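Local coordinates for protein peroxin 22 (Pichia angusta, PDB 5NKZ) that is a peroxisomal membrane protein whose soluble domain binds the ubiquitin-conjugating enzyme Pex4p and which is probably involved in peroxisome biogenesis, at residues L36-D40 with T105-L109; L41-A46 with F68-V74; L59-K65 with V81-E87. One frame throughout, in Å; residues are numbered along the deposited sequence.

Contact 1: residues L36-D40 with T105-L109; sequences LTQKD and TLGNL
The parallel sheet of this domain has a Rossmann-like strand order of 3-2-1-4-5, and residues 36-40 and 105-109 meet at its topological switch point, where the chain leaving strand 32-36 goes on to a strand on one side (55-59) and that leaving strand 101-103 to one on the other (124-125). Neither segment is regular: Leu36 ends its strand, Asp40 opens a short 3-10 turn, and 105-109 is a loop in which Asn108 N bonds Thr105 O (3.3 Å) and Leu109 N bonds Leu106 O (3.0 Å). The closest CA pairs are Thr37 with Asn108 (6.9 Å) and Asp40 with Thr105 (7.6 Å).

Asn108, chi1 m, has the most surface covered; its CB lies 3.6 Å from Thr37 OG1, and its side chain fills the space between Thr37, Lys39 and Asp40. Thr37, chi1 p, forms an ST motif in which Asp40 N donates to Thr37 OG1 at 3.2 Å, while Thr37 OG1 donates to Asp40 OD2 at 2.7 Å. Asp40, chi1 m, has its CA-CB bond toward 105-109; Thr37 holds its OD2, while OD1 receives the side-chain amide of Asn127. On the apolar side, Thr37 CG2 is 4.0 Å from Leu109 CD1. Thr105, chi1 p, brings its hydroxyl up to both carboxylate oxygens, with Thr105 OG1 2.7 Å from Asp40 OD2 and 2.8 Å from Asp40 OD1.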
loop_
_atom_site.group_PDB
_atom_site.type_symbol
_atom_site.label_atom_id
_atom_site.label_comp_id
_atom_site.label_asym_id
_atom_site.label_seq_id
_atom_site.Cartn_x
_atom_site.Cartn_y
_atom_site.Cartn_z
ATOM N N LEU C 36 21.856 -0.370 2.096
ATOM C CA LEU C 36 23.159 -0.512 1.456
ATOM C C LEU C 36 23.557 0.774 0.735
ATOM O O LEU C 36 22.934 1.151 -0.245
ATOM C CB LEU C 36 23.145 -1.684 0.456
ATOM C CG LEU C 36 22.720 -3.059 1.006
ATOM C CD1 LEU C 36 22.555 -4.093 -0.105
ATOM C CD2 LEU C 36 23.689 -3.516 2.082
ATOM N N THR C 37 24.573 1.450 1.255
ATOM C CA THR C 37 25.402 2.356 0.463
ATOM C C THR C 37 26.397 1.547 -0.379
ATOM O O THR C 37 26.628 0.390 -0.115
ATOM C CB THR C 37 26.218 3.291 1.385
ATOM O OG1 THR C 37 27.021 2.507 2.290
ATOM C CG2 THR C 37 25.303 4.172 2.191
ATOM N N GLN C 38 26.978 2.196 -1.391
ATOM C CA GLN C 38 28.211 1.760 -2.059
ATOM C C GLN C 38 29.167 0.940 -1.176
ATOM O O GLN C 38 29.519 -0.176 -1.526
ATOM C CB GLN C 38 28.940 3.004 -2.584
ATOM C CG GLN C 38 28.448 3.436 -3.939
ATOM C CD GLN C 38 29.360 3.022 -5.084
ATOM O OE1 GLN C 38 30.046 1.987 -5.024
ATOM N NE2 GLN C 38 29.365 3.831 -6.147
ATOM N N LYS C 39 29.508 1.456 -0.004
ATOM C CA LYS C 39 30.488 0.844 0.871
ATOM C C LYS C 39 29.873 -0.361 1.523
ATOM O O LYS C 39 30.415 -1.439 1.452
ATOM C CB LYS C 39 30.975 1.823 1.938
ATOM C CG LYS C 39 31.807 2.980 1.364
ATOM C CD LYS C 39 30.955 4.135 0.808
ATOM C CE LYS C 39 31.549 5.533 1.008
ATOM N NZ LYS C 39 30.464 6.465 1.447
ATOM N N ASP C 40 28.705 -0.210 2.116
ATOM C CA ASP C 40 28.038 -1.352 2.771
ATOM C C ASP C 40 27.892 -2.591 1.879
ATOM O O ASP C 40 27.863 -3.707 2.357
ATOM C CB ASP C 40 26.672 -0.910 3.271
ATOM C CG ASP C 40 26.770 0.076 4.427
ATOM O OD1 ASP C 40 27.527 -0.204 5.393
ATOM O OD2 ASP C 40 26.086 1.131 4.368
ATOM N N THR C 105 24.476 1.668 8.302
ATOM C CA THR C 105 25.607 2.419 8.855
ATOM C C THR C 105 25.295 3.866 8.558
ATOM O O THR C 105 25.352 4.288 7.395
ATOM C CB THR C 105 26.972 2.065 8.239
ATOM O OG1 THR C 105 26.837 2.047 6.828
ATOM C CG2 THR C 105 27.460 0.717 8.694
ATOM N N LEU C 106 24.952 4.614 9.604
ATOM C CA LEU C 106 24.671 6.040 9.466
ATOM C C LEU C 106 25.941 6.790 9.103
ATOM O O LEU C 106 25.882 7.737 8.324
ATOM C CB LEU C 106 24.058 6.618 10.745
ATOM C CG LEU C 106 22.706 6.032 11.192
ATOM C CD1 LEU C 106 22.410 6.265 12.673
ATOM C CD2 LEU C 106 21.594 6.589 10.345
ATOM N N GLY C 107 27.086 6.350 9.642
ATOM C CA GLY C 107 28.405 6.892 9.290
ATOM C C GLY C 107 28.767 6.906 7.812
ATOM O O GLY C 107 29.668 7.642 7.403
ATOM N N ASN C 108 28.090 6.081 7.007
ATOM C CA ASN C 108 28.307 6.054 5.551
ATOM C C ASN C 108 27.393 6.965 4.750
ATOM O O ASN C 108 27.432 6.925 3.526
ATOM C CB ASN C 108 28.154 4.630 5.023
ATOM C CG ASN C 108 29.277 3.723 5.454
ATOM O OD1 ASN C 108 29.128 2.494 5.441
ATOM N ND2 ASN C 108 30.412 4.306 5.835
ATOM N N LEU C 109 26.571 7.763 5.425
ATOM C CA LEU C 109 25.779 8.786 4.747
ATOM C C LEU C 109 26.600 10.074 4.593
ATOM O O LEU C 109 27.571 10.262 5.306
ATOM C CB LEU C 109 24.455 9.015 5.508
ATOM C CG LEU C 109 23.271 8.023 5.344
ATOM C CD1 LEU C 109 23.699 6.601 4.991
ATOM C CD2 LEU C 109 22.374 7.978 6.570
#

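Contact 2: residues L41-A46 with F68-V74; sequences LDFFSA and FLSRFNV
The C-terminal end of helix 65-71 packs against residues 41-46, a 3-10 turn (41-43) followed by an extended run to Ser45, the N-cap of helix 46-51. The segments are far apart at Leu41 and Phe68 (CA-CA 9.3 Å) and draw together at Ala46 and Phe72 (5.5 Å). Phe68, chi1 t, meets Phe44 obliquely: its CZ lies 3.6 Å from Phe44 CE2, over a face of the Phe44 ring (centroids 5.2 Å, planes at 47°). Both rings rest on Leu36 of strand 32-36, and Phe44 and Val74 touch Leu49 of helix 46-51. Arg71, exposed, brings NH1 to 3.9 Å from Leu41 CD2. Phe72, chi1 m, first leaves helical geometry. Phe44, chi1 t, turns an edge to the Phe72 face in a T-shaped pair (centroids 5.1 Å, planes at 82°), and Leu41 CD2 lies 3.5 Å from Phe72 CZ, at the edge of the Phe72 ring. Asn73 (phi/psi 44/49) provides the left-handed residue of a Schellman motif, Val74 N bonding Leu69 O at 3.0 Å. That reversal brings Val74 CG1 within 3.8 Å of Ala46 CB. The segments share no hydrogen bond, so this aromatic cluster rests on apolar burial and on the edge-to-face pair.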
loop_
_atom_site.group_PDB
_atom_site.type_symbol
_atom_site.label_atom_id
_atom_site.label_comp_id
_atom_site.label_asym_id
_atom_site.label_seq_id
_atom_site.Cartn_x
_atom_site.Cartn_y
_atom_site.Cartn_z
ATOM N N LEU C 41 27.827 -2.349 0.580
ATOM C CA LEU C 41 27.615 -3.352 -0.480
ATOM C C LEU C 41 28.491 -4.615 -0.463
ATOM O O LEU C 41 28.080 -5.649 -0.985
ATOM C CB LEU C 41 27.784 -2.639 -1.835
ATOM C CG LEU C 41 27.000 -3.072 -3.059
ATOM C CD1 LEU C 41 26.574 -1.853 -3.866
ATOM C CD2 LEU C 41 27.851 -3.986 -3.913
ATOM N N ASP C 42 29.700 -4.540 0.087
ATOM C CA ASP C 42 30.528 -5.756 0.155
ATOM C C ASP C 42 30.046 -6.705 1.252
ATOM O O ASP C 42 30.239 -7.914 1.097
ATOM C CB ASP C 42 32.068 -5.548 0.083
ATOM C CG ASP C 42 32.585 -4.506 1.041
ATOM O OD1 ASP C 42 32.107 -4.474 2.200
ATOM O OD2 ASP C 42 33.476 -3.727 0.623
ATOM N N PHE C 43 29.354 -6.212 2.285
ATOM C CA PHE C 43 28.656 -7.096 3.232
ATOM C C PHE C 43 27.376 -7.741 2.686
ATOM O O PHE C 43 26.647 -8.358 3.433
ATOM C CB PHE C 43 28.258 -6.350 4.499
ATOM C CG PHE C 43 29.407 -5.877 5.323
ATOM C CD1 PHE C 43 30.039 -6.750 6.172
ATOM C CD2 PHE C 43 29.822 -4.522 5.304
ATOM C CE1 PHE C 43 31.081 -6.308 6.976
ATOM C CE2 PHE C 43 30.871 -4.087 6.097
ATOM C CZ PHE C 43 31.501 -4.982 6.937
ATOM N N PHE C 44 27.060 -7.579 1.409
ATOM C CA PHE C 44 25.883 -8.227 0.833
ATOM C C PHE C 44 26.234 -9.557 0.155
ATOM O O PHE C 44 27.362 -9.776 -0.313
ATOM C CB PHE C 44 25.152 -7.298 -0.168
ATOM C CG PHE C 44 23.901 -7.890 -0.690
ATOM C CD1 PHE C 44 22.789 -8.014 0.120
ATOM C CD2 PHE C 44 23.868 -8.419 -1.945
ATOM C CE1 PHE C 44 21.631 -8.613 -0.341
ATOM C CE2 PHE C 44 22.719 -9.005 -2.447
ATOM C CZ PHE C 44 21.592 -9.096 -1.632
ATOM N N SER C 45 25.243 -10.437 0.108
ATOM C CA SER C 45 25.345 -11.646 -0.633
ATOM C C SER C 45 23.984 -12.029 -1.180
ATOM O O SER C 45 23.004 -12.118 -0.447
ATOM C CB SER C 45 25.908 -12.770 0.264
ATOM O OG SER C 45 25.675 -14.073 -0.311
ATOM N N ALA C 46 23.961 -12.313 -2.476
ATOM C CA ALA C 46 22.798 -12.883 -3.112
ATOM C C ALA C 46 22.118 -13.919 -2.233
ATOM O O ALA C 46 20.912 -14.045 -2.236
ATOM C CB ALA C 46 23.176 -13.485 -4.450
ATOM N N PHE C 68 22.722 -3.206 -9.577
ATOM C CA PHE C 68 22.781 -4.061 -8.378
ATOM C C PHE C 68 22.144 -5.436 -8.592
ATOM O O PHE C 68 22.662 -6.467 -8.117
ATOM C CB PHE C 68 22.116 -3.358 -7.194
ATOM C CG PHE C 68 21.940 -4.219 -5.958
ATOM C CD1 PHE C 68 20.791 -4.988 -5.796
ATOM C CD2 PHE C 68 22.883 -4.223 -4.928
ATOM C CE1 PHE C 68 20.596 -5.775 -4.654
ATOM C CE2 PHE C 68 22.678 -4.993 -3.773
ATOM C CZ PHE C 68 21.549 -5.790 -3.637
ATOM N N LEU C 69 21.030 -5.475 -9.300
ATOM C CA LEU C 69 20.338 -6.730 -9.495
ATOM C C LEU C 69 21.083 -7.681 -10.445
ATOM O O LEU C 69 20.946 -8.878 -10.299
ATOM C CB LEU C 69 18.904 -6.485 -9.996
ATOM C CG LEU C 69 17.922 -5.707 -9.116
ATOM C CD1 LEU C 69 16.601 -5.540 -9.811
ATOM C CD2 LEU C 69 17.657 -6.418 -7.816
ATOM N N SER C 70 21.818 -7.194 -11.442
ATOM C CA SER C 70 22.489 -8.122 -12.344
ATOM C C SER C 70 23.862 -8.481 -11.790
ATOM O O SER C 70 24.397 -9.562 -12.069
ATOM C CB SER C 70 22.610 -7.551 -13.755
ATOM O OG SER C 70 23.423 -6.394 -13.749
ATOM N N ARG C 71 24.416 -7.564 -11.005
ATOM C CA ARG C 71 25.688 -7.773 -10.356
ATOM C C ARG C 71 25.623 -8.863 -9.289
ATOM O O ARG C 71 26.632 -9.546 -9.072
ATOM C CB ARG C 71 26.241 -6.451 -9.846
ATOM C CG ARG C 71 26.980 -6.486 -8.559
ATOM C CD ARG C 71 27.813 -5.229 -8.447
ATOM N NE ARG C 71 29.182 -5.638 -8.197
ATOM C CZ ARG C 71 30.114 -4.901 -7.606
ATOM N NH1 ARG C 71 29.876 -3.643 -7.221
ATOM N NH2 ARG C 71 31.318 -5.444 -7.410
ATOM N N PHE C 72 24.459 -9.075 -8.675
ATOM C CA PHE C 72 24.299 -10.195 -7.724
ATOM C C PHE C 72 23.314 -11.286 -8.169
ATOM O O PHE C 72 22.960 -12.156 -7.367
ATOM C CB PHE C 72 23.894 -9.649 -6.333
ATOM C CG PHE C 72 24.965 -8.833 -5.667
ATOM C CD1 PHE C 72 26.019 -9.452 -5.042
ATOM C CD2 PHE C 72 24.916 -7.451 -5.668
ATOM C CE1 PHE C 72 27.020 -8.713 -4.430
ATOM C CE2 PHE C 72 25.923 -6.712 -5.061
ATOM C CZ PHE C 72 26.990 -7.348 -4.459
ATOM N N ASN C 73 22.907 -11.279 -9.436
ATOM C CA ASN C 73 21.861 -12.182 -9.933
ATOM C C ASN C 73 20.663 -12.302 -9.004
ATOM O O ASN C 73 20.234 -13.379 -8.683
ATOM C CB ASN C 73 22.433 -13.580 -10.206
ATOM C CG ASN C 73 22.975 -13.730 -11.579
ATOM O OD1 ASN C 73 22.796 -12.880 -12.439
ATOM N ND2 ASN C 73 23.630 -14.827 -11.804
ATOM N N VAL C 74 20.123 -11.182 -8.564
ATOM C CA VAL C 74 18.921 -11.186 -7.705
ATOM C C VAL C 74 17.680 -10.564 -8.381
ATOM O O VAL C 74 16.818 -10.047 -7.701
ATOM C CB VAL C 74 19.211 -10.534 -6.335
ATOM C CG1 VAL C 74 20.318 -11.282 -5.623
ATOM C CG2 VAL C 74 19.601 -9.068 -6.487
#

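Contact 3: residues L59-K65 with V81-E87; sequences LHPSVDK and VIQVRTE
Strands 55-59 and 81-83 run parallel, with Leu59 bridged to Gln83 (CA-CA 5.2 Å). Leu59 N donates to Ile82 O at 3.0 Å, and Leu59 O accepts a weak bond from Val84 N at 3.4 Å. Beyond the bridge Pro61 continues alongside, its CA 3.5 Å from Val84 O in a CA-H...O contact.

The loop 60-64 curls over Gln83, whose side chain (chi1 t, chi2 p) folds its amide into the loop. The main partner of Gln83 NE2 is Val84 O at 2.7 Å; it also bonds, weakly, His60 O at 3.4 Å and Val63 O at 3.3 Å. Gln83 OE1 weakly accepts Lys65 N at 2.7 Å and lies 3.0 Å from Val63 O without a hydrogen bond. Asp64 is the N-cap of helix 65-71, its OD2 taking Glu67 N. Lys65 NZ is bonded to Ser78 O and lies 2.5 Å from Val81 O, while Leu59 CD1 packs on Val81 CG1 (3.5 Å). At the far end His60 NE2 donates to Glu87 OE1 at 2.7 Å, and His60 ND1 shares a weak hydrogen bond with Ser62 OG (3.3 Å); Glu87 also accepts Glu110 N and Met111 N.

The backbone N atoms of Gln83 and Arg85 each hydrogen-bond an acidic side chain of the Pex4p chain. The arrangement is a beta-alpha-beta crossover in a Rossmann-like parallel sheet, ending in an edge strand at the Pex4p interface.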
loop_
_atom_site.group_PDB
_atom_site.type_symbol
_atom_site.label_atom_id
_atom_site.label_comp_id
_atom_site.label_asym_id
_atom_site.label_seq_id
_atom_site.Cartn_x
_atom_site.Cartn_y
_atom_site.Cartn_z
ATOM N N LEU C 59 18.405 0.689 -1.272
ATOM C CA LEU C 59 19.639 1.239 -1.866
ATOM C C LEU C 59 19.727 2.755 -1.714
ATOM O O LEU C 59 18.771 3.489 -2.002
ATOM C CB LEU C 59 19.770 0.859 -3.346
ATOM C CG LEU C 59 19.539 -0.637 -3.602
ATOM C CD1 LEU C 59 19.236 -0.844 -5.075
ATOM C CD2 LEU C 59 20.709 -1.490 -3.128
ATOM N N HIS C 60 20.886 3.203 -1.253
ATOM C CA HIS C 60 21.299 4.600 -1.330
ATOM C C HIS C 60 21.107 5.086 -2.772
ATOM O O HIS C 60 21.099 4.270 -3.702
ATOM C CB HIS C 60 22.782 4.678 -0.950
ATOM C CG HIS C 60 23.229 5.996 -0.412
ATOM N ND1 HIS C 60 24.169 6.774 -1.052
ATOM C CD2 HIS C 60 22.921 6.646 0.736
ATOM C CE1 HIS C 60 24.393 7.865 -0.343
ATOM N NE2 HIS C 60 23.644 7.817 0.746
ATOM N N PRO C 61 20.932 6.408 -2.963
ATOM C CA PRO C 61 20.945 6.967 -4.320
ATOM C C PRO C 61 22.203 6.578 -5.098
ATOM O O PRO C 61 22.119 6.353 -6.299
ATOM C CB PRO C 61 20.926 8.484 -4.086
ATOM C CG PRO C 61 20.337 8.666 -2.743
ATOM C CD PRO C 61 20.638 7.443 -1.952
ATOM N N SER C 62 23.342 6.495 -4.409
ATOM C CA SER C 62 24.635 6.116 -5.027
ATOM C C SER C 62 24.591 4.774 -5.743
ATOM O O SER C 62 25.302 4.593 -6.718
ATOM C CB SER C 62 25.756 6.035 -3.986
ATOM O OG SER C 62 25.678 4.800 -3.284
ATOM N N VAL C 63 23.776 3.847 -5.239
ATOM C CA VAL C 63 23.635 2.510 -5.818
ATOM C C VAL C 63 22.419 2.415 -6.737
ATOM O O VAL C 63 21.284 2.500 -6.261
ATOM C CB VAL C 63 23.482 1.448 -4.704
ATOM C CG1 VAL C 63 23.387 0.046 -5.293
ATOM C CG2 VAL C 63 24.625 1.578 -3.700
ATOM N N ASP C 64 22.666 2.213 -8.034
ATOM C CA ASP C 64 21.600 1.975 -9.007
ATOM C C ASP C 64 20.957 0.602 -8.820
ATOM O O ASP C 64 21.645 -0.401 -8.667
ATOM C CB ASP C 64 22.128 2.079 -10.439
ATOM C CG ASP C 64 21.039 1.794 -11.485
ATOM O OD1 ASP C 64 20.227 2.706 -11.774
ATOM O OD2 ASP C 64 20.983 0.646 -12.004
ATOM N N LYS C 65 19.638 0.559 -8.857
ATOM C CA LYS C 65 18.911 -0.669 -8.597
ATOM C C LYS C 65 19.198 -1.691 -9.662
ATOM O O LYS C 65 19.583 -2.803 -9.337
ATOM C CB LYS C 65 17.394 -0.426 -8.460
ATOM C CG LYS C 65 16.549 -1.611 -7.959
ATOM C CD LYS C 65 15.160 -1.616 -8.551
ATOM C CE LYS C 65 14.306 -2.804 -8.129
ATOM N NZ LYS C 65 13.719 -2.494 -6.819
ATOM N N VAL C 81 13.724 -5.147 -3.123
ATOM C CA VAL C 81 14.764 -4.122 -3.195
ATOM C C VAL C 81 14.122 -2.774 -3.504
ATOM O O VAL C 81 13.285 -2.703 -4.376
ATOM C CB VAL C 81 15.802 -4.490 -4.300
ATOM C CG1 VAL C 81 16.839 -3.379 -4.503
ATOM C CG2 VAL C 81 16.492 -5.797 -3.933
ATOM N N ILE C 82 14.538 -1.706 -2.825
ATOM C CA ILE C 82 13.859 -0.396 -2.933
ATOM C C ILE C 82 14.846 0.727 -3.261
ATOM O O ILE C 82 15.670 1.125 -2.443
ATOM C CB ILE C 82 13.046 -0.123 -1.656
ATOM C CG1 ILE C 82 11.762 -0.973 -1.656
ATOM C CG2 ILE C 82 12.651 1.332 -1.557
ATOM C CD1 ILE C 82 11.276 -1.332 -0.271
ATOM N N GLN C 83 14.762 1.210 -4.492
ATOM C CA GLN C 83 15.599 2.312 -4.971
ATOM C C GLN C 83 15.079 3.606 -4.396
ATOM O O GLN C 83 13.961 3.996 -4.664
ATOM C CB GLN C 83 15.559 2.427 -6.509
ATOM C CG GLN C 83 16.418 3.548 -7.080
ATOM C CD GLN C 83 17.866 3.344 -6.741
ATOM O OE1 GLN C 83 18.535 2.602 -7.408
ATOM N NE2 GLN C 83 18.337 3.961 -5.677
ATOM N N VAL C 84 15.924 4.263 -3.625
ATOM C CA VAL C 84 15.650 5.543 -3.042
ATOM C C VAL C 84 16.517 6.557 -3.795
ATOM O O VAL C 84 17.557 6.192 -4.344
ATOM C CB VAL C 84 15.942 5.464 -1.531
ATOM C CG1 VAL C 84 16.738 6.651 -1.004
ATOM C CG2 VAL C 84 14.653 5.222 -0.751
ATOM N N ARG C 85 16.073 7.816 -3.817
ATOM C CA ARG C 85 16.720 8.912 -4.555
ATOM C C ARG C 85 17.304 10.045 -3.706
ATOM O O ARG C 85 18.159 10.782 -4.227
ATOM C CB ARG C 85 15.782 9.478 -5.631
ATOM C CG ARG C 85 15.795 8.604 -6.893
ATOM C CD ARG C 85 15.281 9.229 -8.207
ATOM N NE ARG C 85 16.196 8.855 -9.294
ATOM C CZ ARG C 85 16.404 7.609 -9.740
ATOM N NH1 ARG C 85 15.725 6.573 -9.249
ATOM N NH2 ARG C 85 17.305 7.389 -10.700
ATOM N N THR C 86 16.879 10.178 -2.443
ATOM C CA THR C 86 17.511 11.107 -1.480
ATOM C C THR C 86 17.846 10.350 -0.183
ATOM O O THR C 86 17.115 9.437 0.211
ATOM C CB THR C 86 16.600 12.331 -1.122
ATOM O OG1 THR C 86 15.625 11.966 -0.126
ATOM C CG2 THR C 86 15.882 12.898 -2.362
ATOM N N GLU C 87 18.915 10.742 0.504
ATOM C CA GLU C 87 19.197 10.134 1.801
ATOM C C GLU C 87 18.025 10.214 2.798
ATOM O O GLU C 87 17.727 9.236 3.493
ATOM C CB GLU C 87 20.442 10.756 2.415
ATOM C CG GLU C 87 21.699 10.190 1.788
ATOM C CD GLU C 87 22.961 10.662 2.461
ATOM O OE1 GLU C 87 24.026 10.051 2.202
ATOM O OE2 GLU C 87 22.907 11.648 3.232
#

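Contacts 1 and 3 lie at the C-terminal ends of the strands, and contact 2 adjoins both. Contact 1 touches contact 3 most directly, centres about 11 Å apart: Leu36 O lies 3.1 Å from His60 N, a probable hydrogen bond from the end of strand 32-36 to the residue after strand 55-59, and Glu87 OE1 approaches Leu109 CA at 3.3 Å. Contact 2 lies about 15 Å from contact 1 and 14 Å from contact 3, centre to centre, and Phe68 links it to both, its CE2 3.8 Å from Leu36 CD1 and its CD2 3.9 Å from Leu59 CD2. Within the assembly, the Pex4p chain reaches contact 3 and touches neither contact 1 nor contact 2.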